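Local coordinates for putative arsenate reductase (Streptococcus mutans UA159, PDB 3FZ4), which probably acts as an arsenate reductase or a related thiol-dependent redox protein, at residues M4-Y10 with R97-E103. The protein carries 1 engineered substitution. Where two conformers were deposited one is given. Numbering follows the deposited sequence.
Sequences MLTFYEY and RPLLVKE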
HETATM    1  N   MSE A   4       9.701   0.104  13.525  1.00 19.70           N
HETATM    2  CA  MSE A   4      10.238   0.589  12.263  0.50 18.80           C
HETATM    3  C   MSE A   4       9.327   0.194  11.107  1.00 17.68           C
HETATM    4  O   MSE A   4       9.197   0.958  10.142  1.00 19.10           O
HETATM    5  CB  MSE A   4      11.622   0.013  12.003  0.50 19.57           C
HETATM    6  CG  MSE A   4      12.726   0.749  12.706  0.50 19.46           C
HETATM    7 SE   MSE A   4      14.410   0.323  11.886  0.35 22.59          SE
HETATM    8  CE  MSE A   4      14.158  -1.608  11.930  0.50 21.74           C
ATOM      9  N   LEU A   5       8.702  -0.992  11.201  1.00 15.95           N
ATOM     10  CA  LEU A   5       7.812  -1.485  10.126  1.00 12.07           C
ATOM     11  C   LEU A   5       6.359  -1.187  10.393  1.00 10.52           C
ATOM     12  O   LEU A   5       5.824  -1.440  11.492  1.00 12.14           O
ATOM     13  CB  LEU A   5       7.935  -2.990   9.874  1.00 12.05           C
ATOM     14  CG  LEU A   5       9.276  -3.532   9.411  1.00 11.89           C
ATOM     15  CD1 LEU A   5       9.187  -5.016   9.315  1.00 15.50           C
ATOM     16  CD2 LEU A   5       9.670  -2.964   8.053  1.00 13.39           C
ATOM     17  N   THR A   6       5.718  -0.625   9.371  1.00  9.39           N
ATOM     18  CA  THR A   6       4.270  -0.408   9.360  1.00  8.96           C
ATOM     19  C   THR A   6       3.669  -1.317   8.265  1.00  7.85           C
ATOM     20  O   THR A   6       4.196  -1.368   7.142  1.00  8.88           O
ATOM     21  CB  THR A   6       3.929   1.061   9.103  1.00 10.45           C
ATOM     22  OG1 THR A   6       4.622   1.837  10.089  1.00 15.93           O
ATOM     23  CG2 THR A   6       2.482   1.296   9.202  1.00 14.78           C
ATOM     24  N   PHE A   7       2.636  -2.061   8.636  1.00  7.85           N
ATOM     25  CA  PHE A   7       2.000  -3.051   7.767  1.00  7.89           C
ATOM     26  C   PHE A   7       0.548  -2.629   7.557  1.00  7.71           C
ATOM     27  O   PHE A   7      -0.238  -2.642   8.501  1.00  9.30           O
ATOM     28  CB  PHE A   7       2.096  -4.429   8.438  1.00  7.92           C
ATOM     29  CG  PHE A   7       1.404  -5.527   7.697  1.00  8.12           C
ATOM     30  CD1 PHE A   7       1.867  -5.955   6.437  1.00  8.26           C
ATOM     31  CD2 PHE A   7       0.283  -6.147   8.272  1.00  9.36           C
ATOM     32  CE1 PHE A   7       1.211  -7.016   5.782  1.00  8.25           C
ATOM     33  CE2 PHE A   7      -0.362  -7.211   7.620  1.00 11.01           C
ATOM     34  CZ  PHE A   7       0.076  -7.621   6.364  1.00  9.39           C
ATOM     35  N   TYR A   8       0.225  -2.212   6.338  1.00  7.66           N
ATOM     36  CA  TYR A   8      -1.142  -1.801   6.022  1.00  9.25           C
ATOM     37  C   TYR A   8      -1.917  -2.979   5.457  1.00  9.20           C
ATOM     38  O   TYR A   8      -1.465  -3.633   4.508  1.00 10.21           O
ATOM     39  CB  TYR A   8      -1.141  -0.673   5.013  1.00  9.44           C
ATOM     40  CG  TYR A   8      -0.756   0.644   5.584  1.00 10.26           C
ATOM     41  CD1 TYR A   8      -1.727   1.455   6.139  1.00 12.61           C
ATOM     42  CD2 TYR A   8       0.561   1.103   5.550  1.00 12.16           C
ATOM     43  CE1 TYR A   8      -1.405   2.675   6.706  1.00 15.52           C
ATOM     44  CE2 TYR A   8       0.891   2.364   6.084  1.00 14.08           C
ATOM     45  CZ  TYR A   8      -0.115   3.126   6.667  1.00 12.77           C
ATOM     46  OH  TYR A   8       0.180   4.364   7.227  1.00 18.76           O
ATOM     47  N   GLU A   9      -3.083  -3.254   6.030  1.00  9.36           N
ATOM     48  CA  GLU A   9      -3.833  -4.478   5.720  1.00 10.76           C
ATOM     49  C   GLU A   9      -5.324  -4.187   5.782  1.00 10.89           C
ATOM     50  O   GLU A   9      -5.740  -3.081   6.096  1.00 11.03           O
ATOM     51  CB  GLU A   9      -3.466  -5.599   6.707  1.00 12.68           C
ATOM     52  CG  GLU A   9      -3.750  -5.226   8.162  1.00 14.20           C
ATOM     53  CD  GLU A   9      -3.771  -6.421   9.076  1.00 17.09           C
ATOM     54  OE1 GLU A   9      -3.928  -7.536   8.567  1.00 21.45           O
ATOM     55  OE2 GLU A   9      -3.620  -6.232  10.280  1.00 21.02           O
ATOM     56  N   TYR A  10      -6.126  -5.202   5.505  1.00 12.50           N
ATOM     57  CA  TYR A  10      -7.585  -5.113   5.554  1.00 13.42           C
ATOM     58  C   TYR A  10      -8.116  -6.510   5.905  1.00 15.66           C
ATOM     59  O   TYR A  10      -7.513  -7.485   5.498  1.00 15.00           O
ATOM     60  CB  TYR A  10      -8.065  -4.640   4.176  1.00 13.84           C
ATOM     61  CG  TYR A  10      -9.535  -4.347   4.127  1.00 13.12           C
ATOM     62  CD1 TYR A  10     -10.097  -3.299   4.869  1.00 14.31           C
ATOM     63  CD2 TYR A  10     -10.371  -5.098   3.306  1.00 14.53           C
ATOM     64  CE1 TYR A  10     -11.495  -3.048   4.831  1.00 16.54           C
ATOM     65  CE2 TYR A  10     -11.744  -4.838   3.237  1.00 15.41           C
ATOM     66  CZ  TYR A  10     -12.290  -3.819   3.998  1.00 15.46           C
ATOM     67  OH  TYR A  10     -13.648  -3.584   3.933  1.00 18.71           O
ATOM     68  N   ARG A  97      -2.943  -3.359  -1.531  1.00  9.73           N
ATOM     69  CA  ARG A  97      -2.636  -3.875  -0.183  1.00 10.48           C
ATOM     70  C   ARG A  97      -2.161  -5.320  -0.334  1.00  9.69           C
ATOM     71  O   ARG A  97      -2.481  -5.963  -1.344  1.00 11.45           O
ATOM     72  CB  ARG A  97      -3.855  -3.804   0.751  1.00 12.12           C
ATOM     73  CG  ARG A  97      -5.070  -4.479   0.151  1.00 14.29           C
ATOM     74  CD  ARG A  97      -6.213  -4.494   1.105  1.00 18.28           C
ATOM     75  NE  ARG A  97      -7.292  -5.347   0.629  1.00 21.58           N
ATOM     76  CZ  ARG A  97      -8.412  -4.902   0.071  1.00 23.28           C
ATOM     77  NH1 ARG A  97      -9.334  -5.783  -0.295  1.00 26.40           N
ATOM     78  NH2 ARG A  97      -8.621  -3.602  -0.081  1.00 24.08           N
ATOM     79  N   PRO A  98      -1.374  -5.822   0.610  1.00  8.37           N
ATOM     80  CA  PRO A  98      -0.784  -5.070   1.720  1.00  8.31           C
ATOM     81  C   PRO A  98       0.298  -4.092   1.292  1.00  7.93           C
ATOM     82  O   PRO A  98       0.801  -4.145   0.156  1.00  9.15           O
ATOM     83  CB  PRO A  98      -0.176  -6.157   2.596  1.00  9.95           C
ATOM     84  CG  PRO A  98       0.148  -7.274   1.619  1.00  9.32           C
ATOM     85  CD  PRO A  98      -0.948  -7.230   0.582  1.00  8.92           C
ATOM     86  N   LEU A  99       0.670  -3.202   2.212  1.00  8.20           N
ATOM     87  CA  LEU A  99       1.861  -2.374   2.046  1.00  7.60           C
ATOM     88  C   LEU A  99       2.746  -2.600   3.247  1.00  7.25           C
ATOM     89  O   LEU A  99       2.258  -2.738   4.373  1.00  8.83           O
ATOM     90  CB  LEU A  99       1.533  -0.893   2.049  1.00 10.18           C
ATOM     91  CG  LEU A  99       0.507  -0.392   1.058  1.00 11.22           C
ATOM     92  CD1 LEU A  99       0.189   1.083   1.359  1.00 12.53           C
ATOM     93  CD2 LEU A  99       1.009  -0.561  -0.376  1.00 12.51           C
ATOM     94  N   LEU A 100       4.046  -2.695   2.989  1.00  7.04           N
ATOM     95  CA  LEU A 100       5.047  -2.732   4.045  1.00  7.19           C
ATOM     96  C   LEU A 100       5.925  -1.504   3.927  1.00  7.46           C
ATOM     97  O   LEU A 100       6.428  -1.198   2.851  1.00  7.90           O
ATOM     98  CB  LEU A 100       5.850  -4.033   3.977  1.00  7.40           C
ATOM     99  CG  LEU A 100       6.726  -4.322   5.195  1.00  8.53           C
ATOM    100  CD1 LEU A 100       5.872  -4.637   6.399  1.00  9.56           C
ATOM    101  CD2 LEU A 100       7.695  -5.456   4.905  1.00  9.87           C
ATOM    102  N   VAL A 101       6.038  -0.779   5.034  1.00  7.93           N
ATOM    103  CA  VAL A 101       6.665   0.537   5.092  1.00  8.82           C
ATOM    104  C   VAL A 101       7.703   0.490   6.195  1.00  8.97           C
ATOM    105  O   VAL A 101       7.434  -0.030   7.265  1.00 10.06           O
ATOM    106  CB  VAL A 101       5.597   1.607   5.346  1.00  9.38           C
ATOM    107  CG1 VAL A 101       6.206   3.009   5.427  1.00 11.12           C
ATOM    108  CG2 VAL A 101       4.516   1.559   4.271  1.00 11.69           C
ATOM    109  N   LYS A 102       8.889   1.037   5.930  1.00 10.25           N
ATOM    110  CA  LYS A 102       9.963   1.054   6.932  0.50 11.20           C
ATOM    111  C   LYS A 102      10.389   2.488   7.149  1.00 11.24           C
ATOM    112  O   LYS A 102      10.853   3.151   6.226  1.00 11.93           O
ATOM    113  CB  LYS A 102      11.171   0.205   6.516  0.50 11.68           C
ATOM    114  CG  LYS A 102      12.176  -0.024   7.653  0.50 13.73           C
ATOM    115  CD  LYS A 102      13.270  -1.011   7.240  0.50 16.95           C
ATOM    116  CE  LYS A 102      14.130  -0.443   6.090  0.50 18.52           C
ATOM    117  NZ  LYS A 102      15.367  -1.246   5.813  0.50 21.27           N
ATOM    118  N   GLU A 103      10.200   2.968   8.375  1.00 12.16           N
ATOM    119  CA  GLU A 103      10.540   4.359   8.714  1.00 14.35           C
ATOM    120  C   GLU A 103       9.977   5.332   7.672  1.00 13.88           C
ATOM    121  O   GLU A 103      10.648   6.240   7.197  1.00 15.77           O
ATOM    122  CB  GLU A 103      12.052   4.553   8.922  1.00 16.68           C
ATOM    123  CG  GLU A 103      12.576   3.622  10.012  1.00 22.77           C
ATOM    124  CD  GLU A 103      14.054   3.768  10.358  1.00 27.63           C
ATOM    125  OE1 GLU A 103      14.903   3.902   9.453  1.00 30.87           O
ATOM    126  OE2 GLU A 103      14.357   3.710  11.562  1.00 31.03           O
TER
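This is the central antiparallel strand pair of a thioredoxin-like fold. Strands 5-9 and 99-102 run side by side in a mixed sheet of order 30-34, 5-9, 99-102, 105-109. Their axes approach to 4.6 Å, with 162° between their directions. At the start, Met4 O, of a residue modelled as selenomethionine, accepts a hydrogen bond from Glu103 N at 2.9 Å. Leu5 faces Lys102 in a non-hydrogen-bonded pair. Leu5 CD2 lies 3.8 Å from Lys102 CB, against the aliphatic base of the lysine. Thr6 and Val101 form a hydrogen-bonded pair: Thr6 N to Val101 O is 2.8 Å, and Val101 N to Thr6 O is 2.9 Å. Phe7 pairs with Leu100, and Phe7 CD1 is 4.2 Å from Leu100 CD1. The same ring reaches Pro98, with Phe7 CE1 3.6 Å from Pro98 CB, and packs against Ala19 and Leu23 of helix 14-26. Tyr8 emerges on the other face, with Thr6, Leu99 and Val101. Val101 CG2 meets the edge of its ring, 4.1 Å from Tyr8 CE2. Tyr8 N donates a hydrogen bond to Leu99 O (2.9 Å), and Leu99 N donates one to Tyr8 O (3.2 Å). Glu9 turns away and forms a salt bridge with Lys20. Beyond the strand, the CA-to-CB bond of Tyr10 points toward segment 97-103, and its hydroxyl is hydrogen-bonded to Lys36 NZ. The pair brings Arg97 and cis-Pro98 beside the Cys13-Cys16 disulfide, consistent with a thioredoxin-type redox centre. Tyr10 CB sits over one face of the Arg97 guanidinium and lies 3.6 Å from Arg97 CD.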